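Local coordinates for pesticidal crystal protein Cry4Aa (Bacillus thuringiensis, PDB 2C9K) that binds midgut epithelial cells of insect larvae and kills them by colloid-osmotic lysis, acting as a pore-forming, mosquito-larvicidal toxin, at residues Ile521-Ala526 against Ala535-Ser540; Phe568-Phe573 against Lys604-Pro609. All coordinates share one frame; numbering follows the deposited sequence.

Interaction 1: residues Ile521-Ala526 against Ala535-Ser540; sequences IRIRYA and AVINLS
Ile521 begins the contact, its side chain aimed at Leu539 on the facing strand. The two meet tip to tip, Ile521 CG1 lying 3.5 Å from Leu539 CD1, while the backbones stay well apart, with Ile521 CA 9.7 Å from Leu539 CA. Beside this pair, Phe573 and Ile605 pack against Ile521, and Leu587 and Phe589 against Leu539. Arg522, next along, turns to the other face of its strand. This alternation, together with the wide spacing, marks two layers of a beta sandwich: strands 517-527 and 536-541 belong to different sheets of the third, C-terminal domain of the active toxin fragment, and their inward residues share its hydrophobic core. Ile523 faces inward again. Its CG1 is anti to the carbonyl carbon (chi1 -77°), and an extended chi2 of 173° makes CD1 the leading atom. Ile537 answers from the opposite sheet with its own CD1, and the two methyls stand 4.1 Å apart, Ile523 CD1 to Ile537 CD1. In Ile537 it is the CG1 branch, set between the backbone N and the carbonyl carbon (chi1 49°), that does the reaching. The strands run roughly antiparallel across the gap, so moving from Ile521 to Ile523 means moving back from Leu539 to Ile537. Arg524, like Arg522, points away from the sandwich core, and its NH1 forms a salt bridge with Asp603 OD2.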
loop_
_atom_site.group_PDB
_atom_site.type_symbol
_atom_site.label_atom_id
_atom_site.label_comp_id
_atom_site.label_asym_id
_atom_site.label_seq_id
_atom_site.Cartn_x
_atom_site.Cartn_y
_atom_site.Cartn_z
ATOM N N ILE A 521 7.039 19.357 14.452
ATOM C CA ILE A 521 6.097 18.469 13.807
ATOM C C ILE A 521 5.715 19.184 12.498
ATOM O O ILE A 521 5.422 20.377 12.491
ATOM C CB ILE A 521 4.876 18.089 14.768
ATOM C CG1 ILE A 521 3.552 18.560 14.190
ATOM C CG2 ILE A 521 5.116 18.607 16.178
ATOM C CD1 ILE A 521 3.058 17.680 13.104
ATOM N N ARG A 522 5.794 18.449 11.389
ATOM C CA ARG A 522 5.517 18.972 10.045
ATOM C C ARG A 522 4.335 18.243 9.417
ATOM O O ARG A 522 4.175 17.047 9.618
ATOM C CB ARG A 522 6.761 18.780 9.181
ATOM C CG ARG A 522 6.665 19.331 7.794
ATOM C CD ARG A 522 7.990 19.178 7.083
ATOM N NE ARG A 522 8.205 17.829 6.565
ATOM C CZ ARG A 522 9.336 17.427 5.988
ATOM N NH1 ARG A 522 10.353 18.268 5.868
ATOM N NH2 ARG A 522 9.449 16.196 5.506
ATOM N N ILE A 523 3.521 18.951 8.644
ATOM C CA ILE A 523 2.336 18.355 8.027
ATOM C C ILE A 523 2.329 18.348 6.492
ATOM O O ILE A 523 2.669 19.350 5.858
ATOM C CB ILE A 523 1.066 19.091 8.533
ATOM C CG1 ILE A 523 0.727 18.621 9.940
ATOM C CG2 ILE A 523 -0.109 18.848 7.615
ATOM C CD1 ILE A 523 -0.391 19.414 10.542
ATOM N N ARG A 524 1.945 17.211 5.902
ATOM C CA ARG A 524 1.853 17.075 4.443
ATOM C C ARG A 524 0.358 17.075 4.152
ATOM O O ARG A 524 -0.332 16.091 4.414
ATOM C CB ARG A 524 2.482 15.756 3.964
ATOM C CG ARG A 524 2.563 15.616 2.435
ATOM C CD ARG A 524 3.475 14.466 2.004
ATOM N NE ARG A 524 3.805 14.469 0.572
ATOM C CZ ARG A 524 3.061 13.925 -0.393
ATOM N NH1 ARG A 524 1.919 13.318 -0.106
ATOM N NH2 ARG A 524 3.468 13.973 -1.654
ATOM N N TYR A 525 -0.135 18.181 3.606
ATOM C CA TYR A 525 -1.560 18.334 3.339
ATOM C C TYR A 525 -1.837 18.883 1.952
ATOM O O TYR A 525 -0.927 19.257 1.220
ATOM C CB TYR A 525 -2.147 19.326 4.334
ATOM C CG TYR A 525 -1.708 20.739 4.002
ATOM C CD1 TYR A 525 -2.611 21.677 3.490
ATOM C CD2 TYR A 525 -0.366 21.108 4.099
ATOM C CE1 TYR A 525 -2.183 22.937 3.079
ATOM C CE2 TYR A 525 0.068 22.367 3.688
ATOM C CZ TYR A 525 -0.843 23.270 3.179
ATOM O OH TYR A 525 -0.403 24.500 2.760
ATOM N N ALA A 526 -3.124 18.959 1.634
ATOM C CA ALA A 526 -3.620 19.497 0.372
ATOM C C ALA A 526 -4.708 20.481 0.795
ATOM O O ALA A 526 -5.317 20.325 1.858
ATOM C CB ALA A 526 -4.211 18.390 -0.489
ATOM N N ALA A 535 -7.266 28.037 6.007
ATOM C CA ALA A 535 -7.749 27.267 7.138
ATOM C C ALA A 535 -6.664 27.403 8.197
ATOM O O ALA A 535 -5.486 27.555 7.873
ATOM C CB ALA A 535 -7.930 25.811 6.750
ATOM N N VAL A 536 -7.059 27.376 9.460
ATOM C CA VAL A 536 -6.103 27.488 10.551
ATOM C C VAL A 536 -6.153 26.197 11.347
ATOM O O VAL A 536 -7.235 25.684 11.624
ATOM C CB VAL A 536 -6.445 28.690 11.455
ATOM C CG1 VAL A 536 -5.685 28.610 12.766
ATOM C CG2 VAL A 536 -6.089 29.966 10.740
ATOM N N ILE A 537 -4.988 25.676 11.713
ATOM C CA ILE A 537 -4.910 24.425 12.464
ATOM C C ILE A 537 -4.199 24.529 13.807
ATOM O O ILE A 537 -3.060 24.982 13.885
ATOM C CB ILE A 537 -4.202 23.367 11.635
ATOM C CG1 ILE A 537 -2.901 23.962 11.079
ATOM C CG2 ILE A 537 -5.134 22.875 10.541
ATOM C CD1 ILE A 537 -2.176 23.093 10.086
ATOM N N ASN A 538 -4.877 24.095 14.860
ATOM C CA ASN A 538 -4.302 24.137 16.192
ATOM C C ASN A 538 -4.045 22.735 16.705
ATOM O O ASN A 538 -4.934 21.888 16.733
ATOM C CB ASN A 538 -5.225 24.895 17.134
ATOM C CG ASN A 538 -5.386 26.338 16.731
ATOM O OD1 ASN A 538 -4.423 27.106 16.751
ATOM N ND2 ASN A 538 -6.601 26.717 16.345
ATOM N N LEU A 539 -2.803 22.514 17.108
ATOM C CA LEU A 539 -2.332 21.231 17.608
ATOM C C LEU A 539 -2.135 21.337 19.114
ATOM O O LEU A 539 -1.301 22.119 19.579
ATOM C CB LEU A 539 -0.985 20.907 16.963
ATOM C CG LEU A 539 -0.613 19.522 16.442
ATOM C CD1 LEU A 539 0.906 19.496 16.275
ATOM C CD2 LEU A 539 -1.064 18.427 17.386
ATOM N N SER A 540 -2.899 20.568 19.879
ATOM C CA SER A 540 -2.745 20.596 21.322
ATOM C C SER A 540 -2.143 19.293 21.801
ATOM O O SER A 540 -2.732 18.223 21.632
ATOM C CB SER A 540 -4.084 20.816 22.022
ATOM O OG SER A 540 -4.453 22.182 22.002
#

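Interaction 2: residues Phe568-Phe573 against Lys604-Pro609; sequences FQYLEF and KIEFLP
Tyr570 and Glu606 meet at the rim of the tyrosine ring. The carboxylate oxygen Glu606 OE2 lies near the ring plane, 3.5 Å from Tyr570 CE2 and 3.7 Å from Tyr570 CD2, so it faces the slightly positive C-H edge and not the electron-rich face. Ring and carboxylate planes are turned 45° against each other. Further along, Glu572 and Leu608 cross obliquely, Glu572 OE1 coming to 3.3 Å from Leu608 CD1, a plain van der Waals touch of carboxylate oxygen on methyl. This is a next-but-one strand contact in one sheet of the sandwich of this third domain: 569-572 and 600-609 both pair antiparallel with strand 517-527, which runs between them, so their side chains must span the middle strand. The backbones are accordingly distant, Glu572 CA to Glu606 CA being 8.8 Å. Glu572 manages the span with CG anti to its backbone N (chi1 -169°) and an extended chain beyond, which carries its carboxylate out to the leucine methyl. The next shell fixes the tyrosine and Glu606. From the middle strand, Arg522 forms a salt bridge with Glu606 OE2, the same oxygen that borders the ring; this positive charge probably favours the ionised form of the buried glutamate. Lys250 makes a cation-pi contact with the Tyr570 ring, and Gln473 NE2, on the strand flanking 600-609, donates to Glu606 OE1. Tyr251, from the chain just before strand 255-256, joins both partners of the first pair: its OH is hydrogen-bonded to Tyr570 OH and also to Glu606 OE1.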
loop_
_atom_site.group_PDB
_atom_site.type_symbol
_atom_site.label_atom_id
_atom_site.label_comp_id
_atom_site.label_asym_id
_atom_site.label_seq_id
_atom_site.Cartn_x
_atom_site.Cartn_y
_atom_site.Cartn_z
ATOM N N PHE A 568 0.092 18.355 -3.140
ATOM C CA PHE A 568 0.378 18.203 -1.720
ATOM C C PHE A 568 1.647 18.967 -1.387
ATOM O O PHE A 568 2.637 18.884 -2.112
ATOM C CB PHE A 568 0.541 16.729 -1.343
ATOM C CG PHE A 568 -0.745 15.947 -1.403
ATOM C CD1 PHE A 568 -1.206 15.425 -2.607
ATOM C CD2 PHE A 568 -1.518 15.772 -0.258
ATOM C CE1 PHE A 568 -2.412 14.747 -2.674
ATOM C CE2 PHE A 568 -2.729 15.097 -0.313
ATOM C CZ PHE A 568 -3.177 14.583 -1.527
ATOM N N GLN A 569 1.609 19.729 -0.298
ATOM C CA GLN A 569 2.763 20.512 0.127
ATOM C C GLN A 569 3.105 20.300 1.597
ATOM O O GLN A 569 2.409 19.564 2.306
ATOM C CB GLN A 569 2.520 21.990 -0.168
ATOM C CG GLN A 569 2.523 22.291 -1.662
ATOM C CD GLN A 569 3.851 21.934 -2.322
ATOM O OE1 GLN A 569 3.940 21.828 -3.548
ATOM N NE2 GLN A 569 4.896 21.758 -1.505
ATOM N N TYR A 570 4.175 20.942 2.056
ATOM C CA TYR A 570 4.613 20.773 3.434
ATOM C C TYR A 570 4.684 22.030 4.279
ATOM O O TYR A 570 5.327 23.008 3.902
ATOM C CB TYR A 570 5.997 20.125 3.470
ATOM C CG TYR A 570 6.093 18.731 2.891
ATOM C CD1 TYR A 570 5.883 18.497 1.531
ATOM C CD2 TYR A 570 6.458 17.649 3.701
ATOM C CE1 TYR A 570 6.039 17.221 0.988
ATOM C CE2 TYR A 570 6.618 16.370 3.169
ATOM C CZ TYR A 570 6.409 16.167 1.812
ATOM O OH TYR A 570 6.577 14.915 1.287
ATOM N N LEU A 571 4.033 21.993 5.436
ATOM C CA LEU A 571 4.076 23.111 6.375
ATOM C C LEU A 571 4.551 22.560 7.706
ATOM O O LEU A 571 4.260 21.413 8.049
ATOM C CB LEU A 571 2.708 23.782 6.535
ATOM C CG LEU A 571 2.478 24.916 5.534
ATOM C CD1 LEU A 571 1.120 25.566 5.765
ATOM C CD2 LEU A 571 3.602 25.930 5.682
ATOM N N GLU A 572 5.280 23.386 8.449
ATOM C CA GLU A 572 5.847 22.987 9.727
ATOM C C GLU A 572 5.493 23.997 10.809
ATOM O O GLU A 572 5.519 25.203 10.571
ATOM C CB GLU A 572 7.362 22.911 9.571
ATOM C CG GLU A 572 8.112 22.279 10.704
ATOM C CD GLU A 572 9.597 22.188 10.405
ATOM O OE1 GLU A 572 9.964 21.634 9.341
ATOM O OE2 GLU A 572 10.400 22.670 11.233
ATOM N N PHE A 573 5.151 23.512 11.996
ATOM C CA PHE A 573 4.821 24.410 13.088
ATOM C C PHE A 573 6.121 25.015 13.607
ATOM O O PHE A 573 7.170 24.376 13.558
ATOM C CB PHE A 573 4.123 23.657 14.211
ATOM C CG PHE A 573 2.808 23.068 13.819
ATOM C CD1 PHE A 573 2.716 21.741 13.431
ATOM C CD2 PHE A 573 1.650 23.832 13.873
ATOM C CE1 PHE A 573 1.489 21.178 13.105
ATOM C CE2 PHE A 573 0.416 23.282 13.549
ATOM C CZ PHE A 573 0.332 21.950 13.165
ATOM N N LYS A 604 0.044 13.254 5.839
ATOM C CA LYS A 604 1.011 12.740 6.805
ATOM C C LYS A 604 1.379 13.738 7.909
ATOM O O LYS A 604 1.439 14.948 7.682
ATOM C CB LYS A 604 2.312 12.335 6.090
ATOM C CG LYS A 604 2.176 11.536 4.800
ATOM C CD LYS A 604 1.944 10.064 5.042
ATOM C CE LYS A 604 2.077 9.259 3.740
ATOM N NZ LYS A 604 1.096 9.634 2.662
ATOM N N ILE A 605 1.632 13.211 9.103
ATOM C CA ILE A 605 2.055 14.020 10.250
ATOM C C ILE A 605 3.514 13.626 10.392
ATOM O O ILE A 605 3.827 12.446 10.547
ATOM C CB ILE A 605 1.330 13.628 11.550
ATOM C CG1 ILE A 605 -0.185 13.615 11.341
ATOM C CG2 ILE A 605 1.719 14.587 12.645
ATOM C CD1 ILE A 605 -0.777 14.935 10.910
ATOM N N GLU A 606 4.415 14.591 10.327
ATOM C CA GLU A 606 5.826 14.255 10.409
ATOM C C GLU A 606 6.559 14.835 11.602
ATOM O O GLU A 606 6.308 15.971 12.019
ATOM C CB GLU A 606 6.516 14.660 9.105
ATOM C CG GLU A 606 6.009 13.855 7.926
ATOM C CD GLU A 606 6.659 14.215 6.607
ATOM O OE1 GLU A 606 6.609 13.369 5.684
ATOM O OE2 GLU A 606 7.202 15.333 6.486
ATOM N N PHE A 607 7.451 14.033 12.165
ATOM C CA PHE A 607 8.243 14.476 13.291
ATOM C C PHE A 607 9.696 14.575 12.861
ATOM O O PHE A 607 10.299 13.591 12.429
ATOM C CB PHE A 607 8.110 13.512 14.465
ATOM C CG PHE A 607 6.741 13.484 15.067
ATOM C CD1 PHE A 607 5.739 12.688 14.515
ATOM C CD2 PHE A 607 6.445 14.267 16.180
ATOM C CE1 PHE A 607 4.449 12.670 15.067
ATOM C CE2 PHE A 607 5.171 14.263 16.739
ATOM C CZ PHE A 607 4.165 13.461 16.183
ATOM N N LEU A 608 10.255 15.774 12.963
ATOM C CA LEU A 608 11.642 15.987 12.585
ATOM C C LEU A 608 12.524 16.112 13.822
ATOM O O LEU A 608 12.376 17.053 14.601
ATOM C CB LEU A 608 11.776 17.261 11.747
ATOM C CG LEU A 608 10.856 17.433 10.540
ATOM C CD1 LEU A 608 11.340 18.618 9.703
ATOM C CD2 LEU A 608 10.854 16.173 9.707
ATOM N N PRO A 609 13.442 15.152 14.031
ATOM C CA PRO A 609 14.333 15.209 15.194
ATOM C C PRO A 609 15.195 16.467 15.098
ATOM O O PRO A 609 15.701 16.786 14.020
ATOM C CB PRO A 609 15.175 13.946 15.046
ATOM C CG PRO A 609 14.260 13.009 14.349
ATOM C CD PRO A 609 13.612 13.882 13.304
#

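Strand 517-527 serves both contacts, one on each face. Its Ile521 and Ile523 supply interaction 1 in the sandwich core, while the alternating Arg522 and Arg524 point to the face where interaction 2 lies; the centres of the two contacts are about 8 Å apart. The direct bridge from a residue of interaction 1 to one of interaction 2 is 2.6 Å long, Arg522 NH2 to Glu606 OE2. On the other edge of the middle strand, Ile523 N lies 2.6 Å from Leu571 O, a probable backbone hydrogen bond to 568-573. Arg524 NE also comes within 2.9 Å of Tyr570 OH. Segment 535-540 stands apart from this ladder, in the second sheet.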